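Long-range contacts in succinate--CoA ligase subunit alpha (Campylobacter jejuni, PDB 6MEL), which forms the alpha subunit of a two-protein CoA ligase, combining a Rossmann-like CoA-binding domain with a CoA-ligase domain: residues A[24-33]-A[128-137]; A[137-148]-A[159-167]. All blocks are in the same frame, centred on the assembly; numbering follows the deposited sequence.

Interaction 1. Residues A[24-33]-A[128-137]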
loop_
_atom_site.group_PDB
_atom_site.type_symbol
_atom_site.label_atom_id
_atom_site.label_comp_id
_atom_site.label_asym_id
_atom_site.label_seq_id
_atom_site.Cartn_x
_atom_site.Cartn_y
_atom_site.Cartn_z
ATOM N N HIS A 24 -2.244 22.519 10.215
ATOM C CA HIS A 24 -1.252 22.565 9.178
ATOM C C HIS A 24 -1.386 23.845 8.348
ATOM O O HIS A 24 -0.371 24.429 7.994
ATOM C CB HIS A 24 -1.268 21.293 8.324
ATOM C CG HIS A 24 -0.787 20.116 9.098
ATOM N ND1 HIS A 24 0.536 19.976 9.464
ATOM C CD2 HIS A 24 -1.450 19.060 9.621
ATOM C CE1 HIS A 24 0.671 18.842 10.133
ATOM N NE2 HIS A 24 -0.540 18.279 10.273
ATOM N N ALA A 25 -2.610 24.240 8.002
ATOM C CA ALA A 25 -2.859 25.489 7.210
ATOM C C ALA A 25 -2.197 26.696 7.891
ATOM O O ALA A 25 -1.566 27.535 7.215
ATOM C CB ALA A 25 -4.335 25.757 7.002
ATOM N N GLU A 26 -2.267 26.744 9.220
ATOM C CA GLU A 26 -1.688 27.844 10.008
ATOM C C GLU A 26 -0.162 27.808 9.861
ATOM O O GLU A 26 0.472 28.816 9.577
ATOM C CB GLU A 26 -2.164 27.708 11.460
ATOM C CG GLU A 26 -1.838 28.892 12.359
ATOM C CD GLU A 26 -2.498 28.788 13.728
ATOM O OE1 GLU A 26 -2.257 27.786 14.431
ATOM O OE2 GLU A 26 -3.284 29.689 14.072
ATOM N N GLN A 27 0.427 26.615 10.073
ATOM C CA GLN A 27 1.884 26.465 9.880
ATOM C C GLN A 27 2.283 26.808 8.433
ATOM O O GLN A 27 3.285 27.465 8.232
ATOM C CB GLN A 27 2.364 25.075 10.266
ATOM C CG GLN A 27 2.186 24.790 11.751
ATOM C CD GLN A 27 3.147 23.725 12.210
ATOM O OE1 GLN A 27 3.701 22.955 11.421
ATOM N NE2 GLN A 27 3.412 23.738 13.499
ATOM N N CYS A 28 1.486 26.416 7.429
ATOM C CA CYS A 28 1.819 26.737 6.013
ATOM C C CYS A 28 1.813 28.268 5.799
ATOM O O CYS A 28 2.719 28.837 5.177
ATOM C CB CYS A 28 0.875 26.042 5.035
ATOM S SG CYS A 28 1.060 24.225 5.014
ATOM N N MET A 29 0.800 28.934 6.341
ATOM C CA MET A 29 0.712 30.389 6.248
ATOM C C MET A 29 1.908 31.064 6.934
ATOM O O MET A 29 2.534 31.941 6.337
ATOM C CB MET A 29 -0.596 30.896 6.850
ATOM C CG MET A 29 -1.786 30.616 5.942
ATOM S SD MET A 29 -3.405 30.800 6.803
ATOM C CE MET A 29 -4.101 32.083 5.784
ATOM N N ALA A 30 2.282 30.595 8.124
ATOM C CA ALA A 30 3.419 31.176 8.866
ATOM C C ALA A 30 4.703 30.970 8.073
ATOM O O ALA A 30 5.588 31.800 8.145
ATOM C CB ALA A 30 3.557 30.587 10.260
ATOM N N TYR A 31 4.800 29.868 7.315
ATOM C CA TYR A 31 6.006 29.620 6.541
ATOM C C TYR A 31 6.073 30.514 5.290
ATOM O O TYR A 31 7.115 30.579 4.659
ATOM C CB TYR A 31 6.031 28.137 6.143
ATOM C CG TYR A 31 7.363 27.625 5.673
ATOM C CD1 TYR A 31 8.381 27.398 6.581
ATOM C CD2 TYR A 31 7.631 27.429 4.325
ATOM C CE1 TYR A 31 9.614 26.904 6.171
ATOM C CE2 TYR A 31 8.861 26.936 3.899
ATOM C CZ TYR A 31 9.854 26.667 4.829
ATOM O OH TYR A 31 11.087 26.191 4.445
ATOM N N GLY A 32 4.953 31.131 4.883
ATOM C CA GLY A 32 4.947 32.066 3.735
ATOM C C GLY A 32 3.939 31.704 2.647
ATOM O O GLY A 32 3.790 32.437 1.674
ATOM N N THR A 33 3.223 30.584 2.815
ATOM C CA THR A 33 2.302 30.125 1.765
ATOM C C THR A 33 1.135 31.106 1.634
ATOM O O THR A 33 0.480 31.428 2.611
ATOM C CB THR A 33 1.734 28.730 2.048
ATOM O OG1 THR A 33 2.813 27.854 2.397
ATOM C CG2 THR A 33 0.957 28.181 0.868
ATOM N N ILE A 128 7.127 21.378 -0.868
ATOM C CA ILE A 128 7.709 22.510 -0.170
ATOM C C ILE A 128 8.778 23.115 -1.058
ATOM O O ILE A 128 9.627 22.393 -1.598
ATOM C CB ILE A 128 8.263 22.139 1.232
ATOM C CG1 ILE A 128 8.898 23.355 1.915
ATOM C CG2 ILE A 128 9.265 20.983 1.188
ATOM C CD1 ILE A 128 9.053 23.239 3.399
ATOM N N THR A 129 8.738 24.445 -1.159
ATOM C CA THR A 129 9.822 25.230 -1.734
ATOM C C THR A 129 10.493 25.979 -0.573
ATOM O O THR A 129 9.889 26.870 0.018
ATOM C CB THR A 129 9.347 26.145 -2.861
ATOM O OG1 THR A 129 8.996 25.306 -3.957
ATOM C CG2 THR A 129 10.405 27.151 -3.310
ATOM N N SER A 130 11.721 25.561 -0.254
ATOM C CA SER A 130 12.470 25.932 0.943
ATOM C C SER A 130 12.417 27.453 1.160
ATOM O O SER A 130 12.651 28.208 0.248
ATOM C CB SER A 130 13.888 25.461 0.843
ATOM O OG SER A 130 13.947 24.079 0.616
ATOM N N GLU A 131 11.989 27.847 2.359
ATOM C CA GLU A 131 11.961 29.234 2.821
ATOM C C GLU A 131 11.048 30.079 1.934
ATOM O O GLU A 131 11.164 31.272 1.955
ATOM C CB GLU A 131 13.375 29.831 2.856
ATOM C CG GLU A 131 14.319 29.139 3.840
ATOM C CD GLU A 131 15.778 29.586 3.684
ATOM O OE1 GLU A 131 15.989 30.692 3.167
ATOM O OE2 GLU A 131 16.701 28.797 3.964
ATOM N N GLU A 132 10.115 29.471 1.184
ATOM C CA GLU A 132 9.180 30.276 0.407
ATOM C C GLU A 132 7.739 29.870 0.704
ATOM O O GLU A 132 6.880 30.724 0.887
ATOM C CB GLU A 132 9.439 30.136 -1.087
ATOM C CG GLU A 132 10.448 31.108 -1.683
ATOM C CD GLU A 132 10.347 31.187 -3.212
ATOM O OE1 GLU A 132 9.331 31.771 -3.750
ATOM O OE2 GLU A 132 11.258 30.631 -3.886
ATOM N N CYS A 133 7.438 28.565 0.620
ATOM C CA CYS A 133 6.077 28.101 0.823
ATOM C C CYS A 133 6.079 26.598 1.056
ATOM O O CYS A 133 6.981 25.862 0.611
ATOM C CB CYS A 133 5.180 28.409 -0.366
ATOM S SG CYS A 133 5.628 27.482 -1.852
ATOM N N LYS A 134 5.038 26.147 1.731
ATOM C CA LYS A 134 4.838 24.726 1.930
ATOM C C LYS A 134 3.340 24.411 1.874
ATOM O O LYS A 134 2.501 25.173 2.370
ATOM C CB LYS A 134 5.544 24.286 3.216
ATOM C CG LYS A 134 4.716 24.301 4.486
ATOM C CD LYS A 134 5.497 23.844 5.675
ATOM C CE LYS A 134 4.710 23.749 6.973
ATOM N NZ LYS A 134 3.945 22.478 7.033
ATOM N N LEU A 135 3.014 23.309 1.196
ATOM C CA LEU A 135 1.615 22.855 1.041
ATOM C C LEU A 135 1.570 21.417 1.530
ATOM O O LEU A 135 1.943 20.484 0.791
ATOM C CB LEU A 135 1.187 22.914 -0.421
ATOM C CG LEU A 135 0.920 24.279 -1.062
ATOM C CD1 LEU A 135 2.216 25.028 -1.324
ATOM C CD2 LEU A 135 0.210 24.082 -2.376
ATOM N N GLY A 136 1.197 21.252 2.798
ATOM C CA GLY A 136 1.233 19.949 3.405
ATOM C C GLY A 136 1.726 20.003 4.832
ATOM O O GLY A 136 1.536 21.024 5.515
ATOM N N ILE A 137 2.294 18.879 5.261
ATOM C CA ILE A 137 2.491 18.557 6.662
ATOM C C ILE A 137 3.990 18.443 6.978
ATOM O O ILE A 137 4.379 17.967 8.056
ATOM C CB ILE A 137 1.762 17.253 7.036
ATOM C CG1 ILE A 137 2.354 16.050 6.297
ATOM C CG2 ILE A 137 0.249 17.378 6.839
ATOM C CD1 ILE A 137 1.807 14.691 6.780
HETATM O O HOH W 1 2.479 21.751 9.024
#
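Y31 and E131 supply the one well-defined hydrogen bond between helix 24-31 and the 128-137 hairpin: E131 N donates to Y31 OH over 2.8 Å, nearly straight at 166°. The phenol reaches that turn because its ring stands anti to the backbone N of Y31 (chi1 -164°), a torsion that swings it across to S130 and E131. T33 follows a Schellman motif completed by G32. Its OG1 sits 2.7 Å from K134 O and 3.0 Å from C28 O, and its single proton could serve either carbonyl. A water links the other end, accepting from K134 NZ, donating to Q27 OE1 and bonding to H24 ND1; K134 NZ also binds M138 O.

Apolar contacts run alongside these polar links. I137 CG2 lies 3.5 Å from the centroid of the H24 ring, almost exactly above its centre, a CH-pi contact. K134 lays its aliphatic chain along the helix, with CG 3.7 Å from C28 SG and CD over one face of the Y31 ring. I128 CD1 meets Y31 CE2 at 3.7 Å, the two side chains crossing at about a right angle.

Helix and strand 133-136 run nearly antiparallel, 7.0 Å apart, joining a Rossmann-type helix to the edge strand of the second sheet. Polar links and apolar contacts alternate along the buried contact, and the straight Y31 bond and the water probably define how helix and strand sit together.

Interaction 2. Residues A[137-148]-A[159-167]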
loop_
_atom_site.group_PDB
_atom_site.type_symbol
_atom_site.label_atom_id
_atom_site.label_comp_id
_atom_site.label_asym_id
_atom_site.label_seq_id
_atom_site.Cartn_x
_atom_site.Cartn_y
_atom_site.Cartn_z
ATOM N N ILE A 137 2.294 18.879 5.261
ATOM C CA ILE A 137 2.491 18.557 6.662
ATOM C C ILE A 137 3.990 18.443 6.978
ATOM O O ILE A 137 4.379 17.967 8.056
ATOM C CB ILE A 137 1.762 17.253 7.036
ATOM C CG1 ILE A 137 2.354 16.050 6.297
ATOM C CG2 ILE A 137 0.249 17.378 6.839
ATOM C CD1 ILE A 137 1.807 14.691 6.780
ATOM N N MET A 138 4.857 18.861 6.048
ATOM C CA MET A 138 6.292 18.717 6.315
ATOM C C MET A 138 6.776 19.799 7.290
ATOM O O MET A 138 6.265 20.919 7.284
ATOM C CB MET A 138 7.110 18.759 5.024
ATOM C CG MET A 138 7.056 20.083 4.302
ATOM S SD MET A 138 5.436 20.424 3.528
ATOM C CE MET A 138 5.525 19.196 2.221
ATOM N N PRO A 139 7.815 19.491 8.113
ATOM C CA PRO A 139 8.457 20.466 9.002
ATOM C C PRO A 139 9.299 21.478 8.209
ATOM O O PRO A 139 10.370 21.147 7.662
ATOM C CB PRO A 139 9.334 19.612 9.915
ATOM C CG PRO A 139 9.690 18.385 9.046
ATOM C CD PRO A 139 8.434 18.151 8.219
ATOM N N GLY A 140 8.785 22.709 8.133
ATOM C CA GLY A 140 9.373 23.746 7.276
ATOM C C GLY A 140 10.850 24.004 7.547
ATOM O O GLY A 140 11.652 24.201 6.618
ATOM N N PHE A 141 11.238 23.967 8.815
ATOM C CA PHE A 141 12.559 24.470 9.205
ATOM C C PHE A 141 13.664 23.479 8.770
ATOM O O PHE A 141 14.792 23.853 8.635
ATOM C CB PHE A 141 12.568 24.769 10.702
ATOM C CG PHE A 141 12.740 23.503 11.515
ATOM C CD1 PHE A 141 11.631 22.732 11.892
ATOM C CD2 PHE A 141 14.015 23.029 11.834
ATOM C CE1 PHE A 141 11.796 21.578 12.640
ATOM C CE2 PHE A 141 14.172 21.854 12.566
ATOM C CZ PHE A 141 13.059 21.129 12.952
ATOM N N ILE A 142 13.335 22.211 8.507
ATOM C CA ILE A 142 14.319 21.250 8.027
ATOM C C ILE A 142 14.823 21.657 6.639
ATOM O O ILE A 142 15.977 21.357 6.246
ATOM C CB ILE A 142 13.665 19.855 8.003
ATOM C CG1 ILE A 142 13.285 19.392 9.406
ATOM C CG2 ILE A 142 14.554 18.851 7.284
ATOM C CD1 ILE A 142 14.478 19.255 10.337
ATOM N N PHE A 143 13.947 22.305 5.858
ATOM C CA PHE A 143 14.201 22.630 4.456
ATOM C C PHE A 143 14.883 23.999 4.356
ATOM O O PHE A 143 14.212 25.021 4.323
ATOM C CB PHE A 143 12.908 22.547 3.644
ATOM C CG PHE A 143 12.402 21.131 3.553
ATOM C CD1 PHE A 143 12.791 20.311 2.511
ATOM C CD2 PHE A 143 11.651 20.582 4.586
ATOM C CE1 PHE A 143 12.392 18.981 2.474
ATOM C CE2 PHE A 143 11.200 19.273 4.513
ATOM C CZ PHE A 143 11.606 18.466 3.475
ATOM N N LYS A 144 16.220 23.990 4.327
ATOM C CA LYS A 144 17.016 25.186 4.066
ATOM C C LYS A 144 17.269 25.282 2.571
ATOM O O LYS A 144 17.512 24.291 1.914
ATOM C CB LYS A 144 18.358 25.156 4.801
ATOM C CG LYS A 144 18.249 25.150 6.319
ATOM C CD LYS A 144 17.366 26.262 6.879
ATOM C CE LYS A 144 17.349 26.335 8.392
ATOM N NZ LYS A 144 15.997 26.743 8.850
ATOM N N LYS A 145 17.238 26.494 2.055
ATOM C CA LYS A 145 17.297 26.717 0.609
ATOM C C LYS A 145 18.635 26.232 0.058
ATOM O O LYS A 145 19.671 26.439 0.680
ATOM C CB LYS A 145 17.099 28.192 0.284
ATOM C CG LYS A 145 16.961 28.515 -1.192
ATOM C CD LYS A 145 16.844 30.008 -1.452
ATOM C CE LYS A 145 16.297 30.331 -2.826
ATOM N NZ LYS A 145 14.831 30.098 -2.859
ATOM N N GLY A 146 18.594 25.569 -1.101
ATOM C CA GLY A 146 19.793 25.164 -1.803
ATOM C C GLY A 146 19.480 24.644 -3.193
ATOM O O GLY A 146 18.404 24.892 -3.733
ATOM N N CYS A 147 20.421 23.883 -3.748
ATOM C CA CYS A 147 20.388 23.522 -5.159
ATOM C C CYS A 147 19.965 22.051 -5.361
ATOM O O CYS A 147 20.068 21.563 -6.493
ATOM C CB CYS A 147 21.757 23.793 -5.791
ATOM S SG CYS A 147 23.056 22.673 -5.189
ATOM N N VAL A 148 19.512 21.338 -4.306
ATOM C CA VAL A 148 19.135 19.904 -4.446
ATOM C C VAL A 148 17.608 19.741 -4.482
ATOM O O VAL A 148 16.919 20.117 -3.573
ATOM C CB VAL A 148 19.785 19.033 -3.360
ATOM C CG1 VAL A 148 19.462 17.567 -3.573
ATOM C CG2 VAL A 148 21.300 19.234 -3.345
ATOM N N TYR A 159 12.416 13.786 5.076
ATOM C CA TYR A 159 12.944 14.789 6.003
ATOM C C TYR A 159 14.355 14.356 6.399
ATOM O O TYR A 159 15.258 15.179 6.505
ATOM C CB TYR A 159 12.027 14.967 7.235
ATOM C CG TYR A 159 10.540 15.075 6.947
ATOM C CD1 TYR A 159 10.057 15.523 5.726
ATOM C CD2 TYR A 159 9.606 14.668 7.881
ATOM C CE1 TYR A 159 8.692 15.561 5.449
ATOM C CE2 TYR A 159 8.242 14.703 7.624
ATOM C CZ TYR A 159 7.775 15.124 6.392
ATOM O OH TYR A 159 6.425 15.165 6.149
ATOM N N GLU A 160 14.514 13.050 6.650
ATOM C CA GLU A 160 15.815 12.461 6.954
ATOM C C GLU A 160 16.791 12.799 5.813
ATOM O O GLU A 160 17.929 13.205 6.069
ATOM C CB GLU A 160 15.695 10.951 7.158
ATOM C CG GLU A 160 17.004 10.207 7.301
ATOM C CD GLU A 160 17.885 10.626 8.465
ATOM O OE1 GLU A 160 17.325 10.991 9.518
ATOM O OE2 GLU A 160 19.147 10.626 8.304
ATOM N N ALA A 161 16.375 12.601 4.555
ATOM C CA ALA A 161 17.255 12.875 3.390
ATOM C C ALA A 161 17.568 14.374 3.312
ATOM O O ALA A 161 18.743 14.770 3.172
ATOM C CB ALA A 161 16.628 12.369 2.119
ATOM N N ALA A 162 16.527 15.202 3.460
ATOM C CA ALA A 162 16.693 16.639 3.377
ATOM C C ALA A 162 17.697 17.094 4.437
ATOM O O ALA A 162 18.598 17.886 4.176
ATOM C CB ALA A 162 15.367 17.347 3.521
ATOM N N ASN A 163 17.557 16.539 5.638
ATOM C CA ASN A 163 18.395 16.932 6.744
ATOM C C ASN A 163 19.847 16.535 6.462
ATOM O O ASN A 163 20.789 17.319 6.799
ATOM C CB ASN A 163 17.870 16.367 8.066
ATOM C CG ASN A 163 18.379 17.122 9.265
ATOM O OD1 ASN A 163 18.412 18.347 9.230
ATOM N ND2 ASN A 163 18.818 16.397 10.280
ATOM N N GLN A 164 20.067 15.329 5.902
ATOM C CA GLN A 164 21.426 14.904 5.561
ATOM C C GLN A 164 22.040 15.891 4.537
ATOM O O GLN A 164 23.258 16.199 4.533
ATOM C CB GLN A 164 21.453 13.486 5.007
ATOM C CG GLN A 164 21.170 12.391 6.030
ATOM C CD GLN A 164 21.119 11.064 5.312
ATOM O OE1 GLN A 164 21.690 10.941 4.237
ATOM N NE2 GLN A 164 20.431 10.073 5.875
ATOM N N VAL A 165 21.220 16.371 3.612
ATOM C CA VAL A 165 21.752 17.230 2.581
ATOM C C VAL A 165 22.123 18.586 3.203
ATOM O O VAL A 165 23.154 19.166 2.840
ATOM C CB VAL A 165 20.747 17.374 1.431
ATOM C CG1 VAL A 165 21.116 18.527 0.513
ATOM C CG2 VAL A 165 20.597 16.071 0.658
ATOM N N VAL A 166 21.282 19.099 4.108
ATOM C CA VAL A 166 21.540 20.387 4.752
ATOM C C VAL A 166 22.790 20.263 5.644
ATOM O O VAL A 166 23.702 21.070 5.509
ATOM C CB VAL A 166 20.326 20.894 5.530
ATOM C CG1 VAL A 166 20.618 22.129 6.381
ATOM C CG2 VAL A 166 19.154 21.160 4.604
ATOM N N GLN A 167 22.878 19.206 6.457
ATOM C CA GLN A 167 24.041 18.961 7.321
ATOM C C GLN A 167 25.311 18.822 6.466
ATOM O O GLN A 167 26.383 19.079 6.940
ATOM C CB GLN A 167 23.959 17.675 8.176
ATOM C CG GLN A 167 22.824 17.556 9.198
ATOM C CD GLN A 167 22.467 18.836 9.908
ATOM O OE1 GLN A 167 23.329 19.664 10.181
ATOM N NE2 GLN A 167 21.199 18.994 10.260
HETATM O O HOH W 2 17.939 20.487 8.000
#
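The loop 137-148 passes beside helix 159-167 with CA atoms 6.1 Å apart at I142 and N163, and it drifts to 8.0 Å between V148 and V165. The helix is the crossover of a beta-alpha-beta unit, joining strand 148-152 to its parallel neighbour 172-177, and the loop leads into the first of these strands.

Y159 carries the start of the contact. P139 CD sits over the centre of its ring, 3.5 Å from the centroid, as a CH-pi contact, while M138 CB comes to 3.6 Å from Y159 CE1. The phenol points back along the loop, with a bound citric acid about 4 Å from the side chain. F143 starts away from the helix, but its ring, anti to the carbonyl carbon (chi1 -67°), turns its edge back to Y159 while CE1 presses on A162 CB at 3.6 Å; it also rests on I172 and A175. I142 CG2 meets Y159 O and A162 CB; farther on, the stem of K144 lies against V166 and V148 CG2 meets V165 CG1 at 3.9 Å.

Direct contact is thus largely apolar, and the polar link is indirect: one water donates to I142 O, at 2.8 Å, and to N163 OD1.

The two contacts show how neighbouring sheets can be joined through one continuous chain segment. Interaction 1 closes before interaction 2 opens, they share I137, and their centres lie 13 Å apart. Interaction 1 brings helix 19-31, which belongs with the Rossmann-like sheet, onto edge strand 133-136 of the second sheet; interaction 2 leads on from that strand to helix 156-167, which serves the same second sheet. They also touch directly: Y31 OH is 3.0 Å from G140 O and E131 OE2 3.0 Å from K145 N, both probable hydrogen bonds. Interaction 1 thus joins the two sheets, and interaction 2 carries the same chain on to a helix of the second; both contacts also reach the other protein.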